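Local coordinates for protein ATP grasp ligase (Microcystis aeruginosa MRC, PDB 5IG9) that is an ATP-grasp ligase that probably uses ATP to activate carboxylates and cross-link the microviridin precursor peptide, at residues D281-P286 and I291-N296; Q251-Y256 and F302-Y307. One frame throughout, in Å; residues are numbered along the deposited sequence.

Contact 1: D281-P286 and I291-N296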
loop_
_atom_site.group_PDB
_atom_site.type_symbol
_atom_site.label_atom_id
_atom_site.label_comp_id
_atom_site.label_asym_id
_atom_site.label_seq_id
_atom_site.Cartn_x
_atom_site.Cartn_y
_atom_site.Cartn_z
ATOM N N ASP A 281 14.081 10.668 -11.499
ATOM C CA ASP A 281 14.912 10.254 -12.617
ATOM C C ASP A 281 14.438 10.965 -13.876
ATOM O O ASP A 281 13.248 10.921 -14.208
ATOM C CB ASP A 281 14.855 8.737 -12.811
ATOM C CG ASP A 281 15.595 7.987 -11.725
ATOM O OD1 ASP A 281 16.515 8.581 -11.133
ATOM O OD2 ASP A 281 15.270 6.807 -11.472
ATOM N N MET A 282 15.363 11.631 -14.564
ATOM C CA MET A 282 15.075 12.236 -15.856
ATOM C C MET A 282 16.209 11.912 -16.816
ATOM O O MET A 282 17.281 11.447 -16.418
ATOM C CB MET A 282 14.882 13.753 -15.751
ATOM C CG MET A 282 13.772 14.195 -14.812
ATOM S SD MET A 282 13.477 15.972 -14.879
ATOM C CE MET A 282 12.648 16.127 -16.458
ATOM N N ILE A 283 15.955 12.150 -18.100
ATOM C CA ILE A 283 16.971 12.036 -19.137
ATOM C C ILE A 283 16.887 13.263 -20.033
ATOM O O ILE A 283 15.830 13.888 -20.169
ATOM C CB ILE A 283 16.826 10.752 -19.983
ATOM C CG1 ILE A 283 15.451 10.701 -20.645
ATOM C CG2 ILE A 283 17.068 9.514 -19.135
ATOM C CD1 ILE A 283 15.274 9.541 -21.584
ATOM N N VAL A 284 18.017 13.606 -20.646
ATOM C CA VAL A 284 18.114 14.735 -21.560
ATOM C C VAL A 284 18.584 14.218 -22.909
ATOM O O VAL A 284 19.631 13.566 -23.003
ATOM C CB VAL A 284 19.071 15.822 -21.037
ATOM C CG1 VAL A 284 18.951 17.080 -21.886
ATOM C CG2 VAL A 284 18.789 16.127 -19.575
ATOM N N THR A 285 17.815 14.512 -23.947
ATOM C CA THR A 285 18.182 14.137 -25.297
ATOM C C THR A 285 19.353 14.985 -25.782
ATOM O O THR A 285 19.698 16.000 -25.172
ATOM C CB THR A 285 16.983 14.298 -26.228
ATOM O OG1 THR A 285 16.596 15.677 -26.284
ATOM C CG2 THR A 285 15.812 13.462 -25.737
ATOM N N PRO A 286 20.016 14.568 -26.863
ATOM C CA PRO A 286 21.028 15.448 -27.469
ATOM C C PRO A 286 20.483 16.811 -27.872
ATOM O O PRO A 286 21.209 17.806 -27.759
ATOM C CB PRO A 286 21.511 14.633 -28.675
ATOM C CG PRO A 286 21.323 13.212 -28.248
ATOM C CD PRO A 286 20.078 13.198 -27.403
ATOM N N ILE A 291 12.887 14.595 -20.372
ATOM C CA ILE A 291 11.859 13.571 -20.247
ATOM C C ILE A 291 11.810 13.108 -18.798
ATOM O O ILE A 291 12.834 12.707 -18.236
ATOM C CB ILE A 291 12.122 12.385 -21.191
ATOM C CG1 ILE A 291 11.856 12.777 -22.647
ATOM C CG2 ILE A 291 11.275 11.183 -20.799
ATOM C CD1 ILE A 291 13.043 13.393 -23.355
ATOM N N PHE A 292 10.625 13.170 -18.198
ATOM C CA PHE A 292 10.424 12.654 -16.851
ATOM C C PHE A 292 10.260 11.140 -16.896
ATOM O O PHE A 292 9.468 10.615 -17.682
ATOM C CB PHE A 292 9.194 13.295 -16.208
ATOM C CG PHE A 292 8.793 12.664 -14.902
ATOM C CD1 PHE A 292 9.406 13.047 -13.719
ATOM C CD2 PHE A 292 7.808 11.689 -14.855
ATOM C CE1 PHE A 292 9.044 12.467 -12.515
ATOM C CE2 PHE A 292 7.443 11.106 -13.651
ATOM C CZ PHE A 292 8.062 11.498 -12.482
ATOM N N LEU A 293 10.996 10.437 -16.035
ATOM C CA LEU A 293 10.911 8.984 -15.955
ATOM C C LEU A 293 10.168 8.515 -14.711
ATOM O O LEU A 293 9.157 7.813 -14.822
ATOM C CB LEU A 293 12.312 8.361 -15.996
ATOM C CG LEU A 293 13.102 8.471 -17.300
ATOM C CD1 LEU A 293 14.403 7.693 -17.191
ATOM C CD2 LEU A 293 12.278 7.987 -18.485
ATOM N N GLU A 294 10.637 8.890 -13.523
ATOM C CA GLU A 294 10.137 8.290 -12.296
ATOM C C GLU A 294 10.518 9.154 -11.102
ATOM O O GLU A 294 11.592 9.756 -11.080
ATOM C CB GLU A 294 10.702 6.873 -12.123
ATOM C CG GLU A 294 10.412 6.216 -10.783
ATOM C CD GLU A 294 11.063 4.854 -10.665
ATOM O OE1 GLU A 294 11.294 4.220 -11.715
ATOM O OE2 GLU A 294 11.354 4.423 -9.527
ATOM N N ILE A 295 9.628 9.210 -10.116
ATOM C CA ILE A 295 9.941 9.742 -8.797
ATOM C C ILE A 295 9.777 8.615 -7.786
ATOM O O ILE A 295 8.726 7.963 -7.732
ATOM C CB ILE A 295 9.057 10.948 -8.427
ATOM C CG1 ILE A 295 9.223 11.293 -6.946
ATOM C CG2 ILE A 295 7.600 10.681 -8.754
ATOM C CD1 ILE A 295 8.348 12.440 -6.496
ATOM N N ASN A 296 10.822 8.375 -7.003
ATOM C CA ASN A 296 10.774 7.372 -5.949
ATOM C C ASN A 296 10.756 8.076 -4.602
ATOM O O ASN A 296 11.775 8.660 -4.202
ATOM C CB ASN A 296 11.969 6.424 -6.046
ATOM C CG ASN A 296 11.882 5.271 -5.064
ATOM O OD1 ASN A 296 10.888 5.112 -4.352
ATOM N ND2 ASN A 296 12.922 4.447 -5.031
#
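Ile283 and Ile291 lie side by side in an antiparallel beta hairpin, built from strands 277-284 and 290-296 at one edge of a five-stranded sheet of the ATP-grasp fold. Their side chains slant across one another, with CG1 of Ile283 3.8 Å from CB of Ile291. Ile283 has CG1 between its backbone N and carbonyl carbon (chi1 58°), which places CG2 on the N side; from there CG2 meets CD1 of Leu293 at 3.8 Å, the two side chains running roughly at right angles. CD1 of Ile291 extends the other way along the hairpin and meets the methyl CG2 of Thr285, again nearly perpendicular. The hydroxyl of Thr285 turns to Asp287 and Arg289 in the connecting turn.

Met282 and Phe292 form the non-hydrogen-bonded pair on the opposite face of the sheet, where both pack against helix 260-273. A bend at chi3 (74°) curls the thioether so that CE of Met282 lies 4.5 Å from CB of Phe292, a loose touch beside the ring's stem.

Farther along, Asp281 and Glu294 share the face of Ile283 and Ile291. OD2 of Asp281 and OE1 of Glu294 are 4.7 Å apart, while OD1 of Asp281 forms a salt bridge with Arg217. ATP-grasp enzymes commonly bind the magnesium of ATP through acidic residues of such neighbouring strands, and this pair is consistent with that role. The two strands are out of step here by a classic beta bulge: Leu293 and Glu294 both face Asp281. The carbonyl oxygen of Asp281 takes the N-H of Leu293 at 2.9 Å, that donor tilted from the carbonyl plane, and receives only a weak bond from Glu294 N at 3.4 Å; Asp281 N in turn donates almost straight (169°) to Glu294 O at 2.7 Å.

Contact 2: Q251-Y256 and F302-Y307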
loop_
_atom_site.group_PDB
_atom_site.type_symbol
_atom_site.label_atom_id
_atom_site.label_comp_id
_atom_site.label_asym_id
_atom_site.label_seq_id
_atom_site.Cartn_x
_atom_site.Cartn_y
_atom_site.Cartn_z
ATOM N N GLN A 251 33.847 8.699 -16.759
ATOM C CA GLN A 251 32.807 9.673 -16.460
ATOM C C GLN A 251 32.337 9.478 -15.026
ATOM O O GLN A 251 32.530 8.417 -14.427
ATOM C CB GLN A 251 31.624 9.546 -17.428
ATOM C CG GLN A 251 30.990 10.872 -17.808
ATOM C CD GLN A 251 31.554 11.431 -19.099
ATOM O OE1 GLN A 251 31.930 10.681 -20.000
ATOM N NE2 GLN A 251 31.619 12.754 -19.196
ATOM N N GLN A 252 31.713 10.519 -14.480
ATOM C CA GLN A 252 31.162 10.462 -13.133
ATOM C C GLN A 252 30.090 11.535 -13.008
ATOM O O GLN A 252 29.958 12.410 -13.866
ATOM C CB GLN A 252 32.251 10.629 -12.071
ATOM C CG GLN A 252 32.930 11.985 -12.083
ATOM C CD GLN A 252 34.125 12.043 -11.150
ATOM O OE1 GLN A 252 34.915 11.102 -11.077
ATOM N NE2 GLN A 252 34.258 13.148 -10.426
ATOM N N TRP A 253 29.319 11.455 -11.925
ATOM C CA TRP A 253 28.198 12.366 -11.739
ATOM C C TRP A 253 28.695 13.775 -11.437
ATOM O O TRP A 253 29.641 13.967 -10.670
ATOM C CB TRP A 253 27.285 11.873 -10.613
ATOM C CG TRP A 253 26.548 10.609 -10.944
ATOM C CD1 TRP A 253 26.992 9.331 -10.767
ATOM C CD2 TRP A 253 25.235 10.499 -11.512
ATOM N NE1 TRP A 253 26.041 8.435 -11.189
ATOM C CE2 TRP A 253 24.954 9.127 -11.653
ATOM C CE3 TRP A 253 24.273 11.428 -11.920
ATOM C CZ2 TRP A 253 23.751 8.662 -12.179
ATOM C CZ3 TRP A 253 23.081 10.965 -12.442
ATOM C CH2 TRP A 253 22.829 9.595 -12.565
ATOM N N GLN A 254 28.069 14.778 -12.041
ATOM C CA GLN A 254 28.487 16.159 -11.810
ATOM C C GLN A 254 27.292 17.089 -11.652
ATOM O O GLN A 254 26.222 16.829 -12.205
ATOM C CB GLN A 254 29.382 16.644 -12.952
ATOM C CG GLN A 254 28.788 16.439 -14.336
ATOM C CD GLN A 254 28.848 17.692 -15.187
ATOM O OE1 GLN A 254 29.886 18.017 -15.764
ATOM N NE2 GLN A 254 27.730 18.405 -15.270
ATOM N N PRO A 255 27.467 18.173 -10.900
ATOM C CA PRO A 255 26.358 19.112 -10.707
ATOM C C PRO A 255 25.769 19.529 -12.045
ATOM O O PRO A 255 26.450 19.538 -13.073
ATOM C CB PRO A 255 27.014 20.298 -9.988
ATOM C CG PRO A 255 28.241 19.735 -9.359
ATOM C CD PRO A 255 28.718 18.666 -10.300
ATOM N N TYR A 256 24.486 19.879 -12.025
ATOM C CA TYR A 256 23.776 20.256 -13.237
ATOM C C TYR A 256 22.695 21.259 -12.866
ATOM O O TYR A 256 22.064 21.134 -11.814
ATOM C CB TYR A 256 23.170 19.026 -13.927
ATOM C CG TYR A 256 22.563 19.280 -15.293
ATOM C CD1 TYR A 256 21.260 19.750 -15.421
ATOM C CD2 TYR A 256 23.284 19.029 -16.454
ATOM C CE1 TYR A 256 20.701 19.976 -16.665
ATOM C CE2 TYR A 256 22.732 19.252 -17.700
ATOM C CZ TYR A 256 21.441 19.725 -17.799
ATOM O OH TYR A 256 20.885 19.949 -19.036
ATOM N N PHE A 302 22.644 8.406 -0.846
ATOM C CA PHE A 302 23.971 8.370 -0.243
ATOM C C PHE A 302 25.075 8.332 -1.292
ATOM O O PHE A 302 26.166 8.862 -1.056
ATOM C CB PHE A 302 24.076 7.172 0.705
ATOM C CG PHE A 302 24.430 5.885 0.024
ATOM C CD1 PHE A 302 23.472 5.155 -0.653
ATOM C CD2 PHE A 302 25.727 5.405 0.067
ATOM C CE1 PHE A 302 23.805 3.972 -1.283
ATOM C CE2 PHE A 302 26.065 4.229 -0.558
ATOM C CZ PHE A 302 25.105 3.508 -1.234
ATOM N N TRP A 303 24.820 7.724 -2.455
ATOM C CA TRP A 303 25.874 7.635 -3.458
ATOM C C TRP A 303 26.091 8.944 -4.199
ATOM O O TRP A 303 27.031 9.032 -4.996
ATOM C CB TRP A 303 25.579 6.508 -4.449
ATOM C CG TRP A 303 24.206 6.538 -5.040
ATOM C CD1 TRP A 303 23.084 5.952 -4.533
ATOM C CD2 TRP A 303 23.810 7.170 -6.264
ATOM N NE1 TRP A 303 22.013 6.188 -5.357
ATOM C CE2 TRP A 303 22.432 6.931 -6.429
ATOM C CE3 TRP A 303 24.486 7.917 -7.236
ATOM C CZ2 TRP A 303 21.715 7.414 -7.522
ATOM C CZ3 TRP A 303 23.773 8.394 -8.322
ATOM C CH2 TRP A 303 22.401 8.142 -8.455
ATOM N N LEU A 304 25.250 9.949 -3.966
ATOM C CA LEU A 304 25.494 11.302 -4.445
ATOM C C LEU A 304 26.156 12.182 -3.397
ATOM O O LEU A 304 26.573 13.300 -3.720
ATOM C CB LEU A 304 24.183 11.955 -4.895
ATOM C CG LEU A 304 23.611 11.522 -6.243
ATOM C CD1 LEU A 304 22.353 12.310 -6.542
ATOM C CD2 LEU A 304 24.641 11.721 -7.342
ATOM N N GLU A 305 26.252 11.709 -2.154
ATOM C CA GLU A 305 26.886 12.439 -1.064
ATOM C C GLU A 305 28.280 11.917 -0.737
ATOM O O GLU A 305 29.219 12.708 -0.610
ATOM C CB GLU A 305 26.003 12.388 0.188
ATOM C CG GLU A 305 26.603 13.092 1.396
ATOM C CD GLU A 305 25.550 13.490 2.408
ATOM O OE1 GLU A 305 24.412 12.988 2.305
ATOM O OE2 GLU A 305 25.853 14.314 3.297
ATOM N N LEU A 306 28.440 10.601 -0.585
ATOM C CA LEU A 306 29.759 10.047 -0.299
ATOM C C LEU A 306 30.640 9.974 -1.536
ATOM O O LEU A 306 31.853 9.770 -1.413
ATOM C CB LEU A 306 29.628 8.654 0.318
ATOM C CG LEU A 306 28.872 8.588 1.645
ATOM C CD1 LEU A 306 28.979 7.197 2.247
ATOM C CD2 LEU A 306 29.398 9.644 2.607
ATOM N N TYR A 307 30.060 10.133 -2.715
ATOM C CA TYR A 307 30.759 10.123 -3.986
ATOM C C TYR A 307 30.364 11.384 -4.732
ATOM O O TYR A 307 29.407 12.062 -4.344
ATOM C CB TYR A 307 30.395 8.863 -4.790
ATOM C CG TYR A 307 30.691 7.581 -4.050
ATOM C CD1 TYR A 307 31.957 7.014 -4.082
ATOM C CD2 TYR A 307 29.706 6.946 -3.308
ATOM C CE1 TYR A 307 32.232 5.842 -3.403
ATOM C CE2 TYR A 307 29.970 5.775 -2.625
ATOM C CZ TYR A 307 31.235 5.227 -2.675
ATOM O OH TYR A 307 31.500 4.062 -1.993
#
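The carbonyl oxygen of Phe302 accepts two backbone N-H groups, Leu306 N at 2.9 Å and Glu305 N at 3.1 Å, and so closes the short helical turn that carries Trp303 and Leu304 against Trp253. Across the contact itself the meeting is apolar. Trp303 comes in with the far corner of its six-membered ring: CZ3 lies over one face of the Trp253 indole, displaced toward the rim, and approaches CE2 of Trp253 to 3.6 Å, with NE1 of the same ring hardly more distant. Seen from Trp303, Trp253 CE2 is at its edge, near its plane. The planes are nevertheless inclined at 58°, too oblique for either a parallel stack or a true T-shape, and the centroids of the Trp253 five-membered ring and the Trp303 six-membered ring are 5.2 Å apart.

Torsions explain how the two indoles meet. With CG lodged between its backbone N and carbonyl carbon (chi1 51°), Trp303 swings its benzo end toward Trp253, although its CB does not point that way. CB of Trp253, by contrast, already heads for the helical turn. Leu304 adds a methyl: its CD2 reaches CB of Trp253 at 4.2 Å, approaching the indole obliquely, while its CG rides 3.7 Å above the plane of Trp303. Leu304 thus sits against both indoles and is the buried member of the trio.

The same contact packs on the five-stranded antiparallel sheet. Trp253 directly precedes the edge strand 254-255 and rests on Ala228 and Ile230 of strand 224-231, whereas all three touching residues reach Arg217 of strand 214-221. The turn and the residue after it also meet helix 14-23, Phe302 against Ser14 and Leu306 against Leu17.

Contact 1 is the more deeply buried and far larger of the two, a strand pair held by backbone hydrogen bonds with side chains on both faces. Contact 2 is small and partly buried, and relies on two tryptophans and a leucine alone. Both belong to the same five-stranded sheet: contact 1 forms one edge of it, and contact 2 lies toward the opposite edge, where residues 251-256 run. Their centres are about 17 Å apart. Arg217 of strand 214-221 bridges the gap, paired with Asp281 in one and touched by Trp253, Trp303 and Leu304 in the other. Along the chain 251-256 comes before the hairpin and 302-307 after it, so contact 1 is nested in the loop that contact 2 closes.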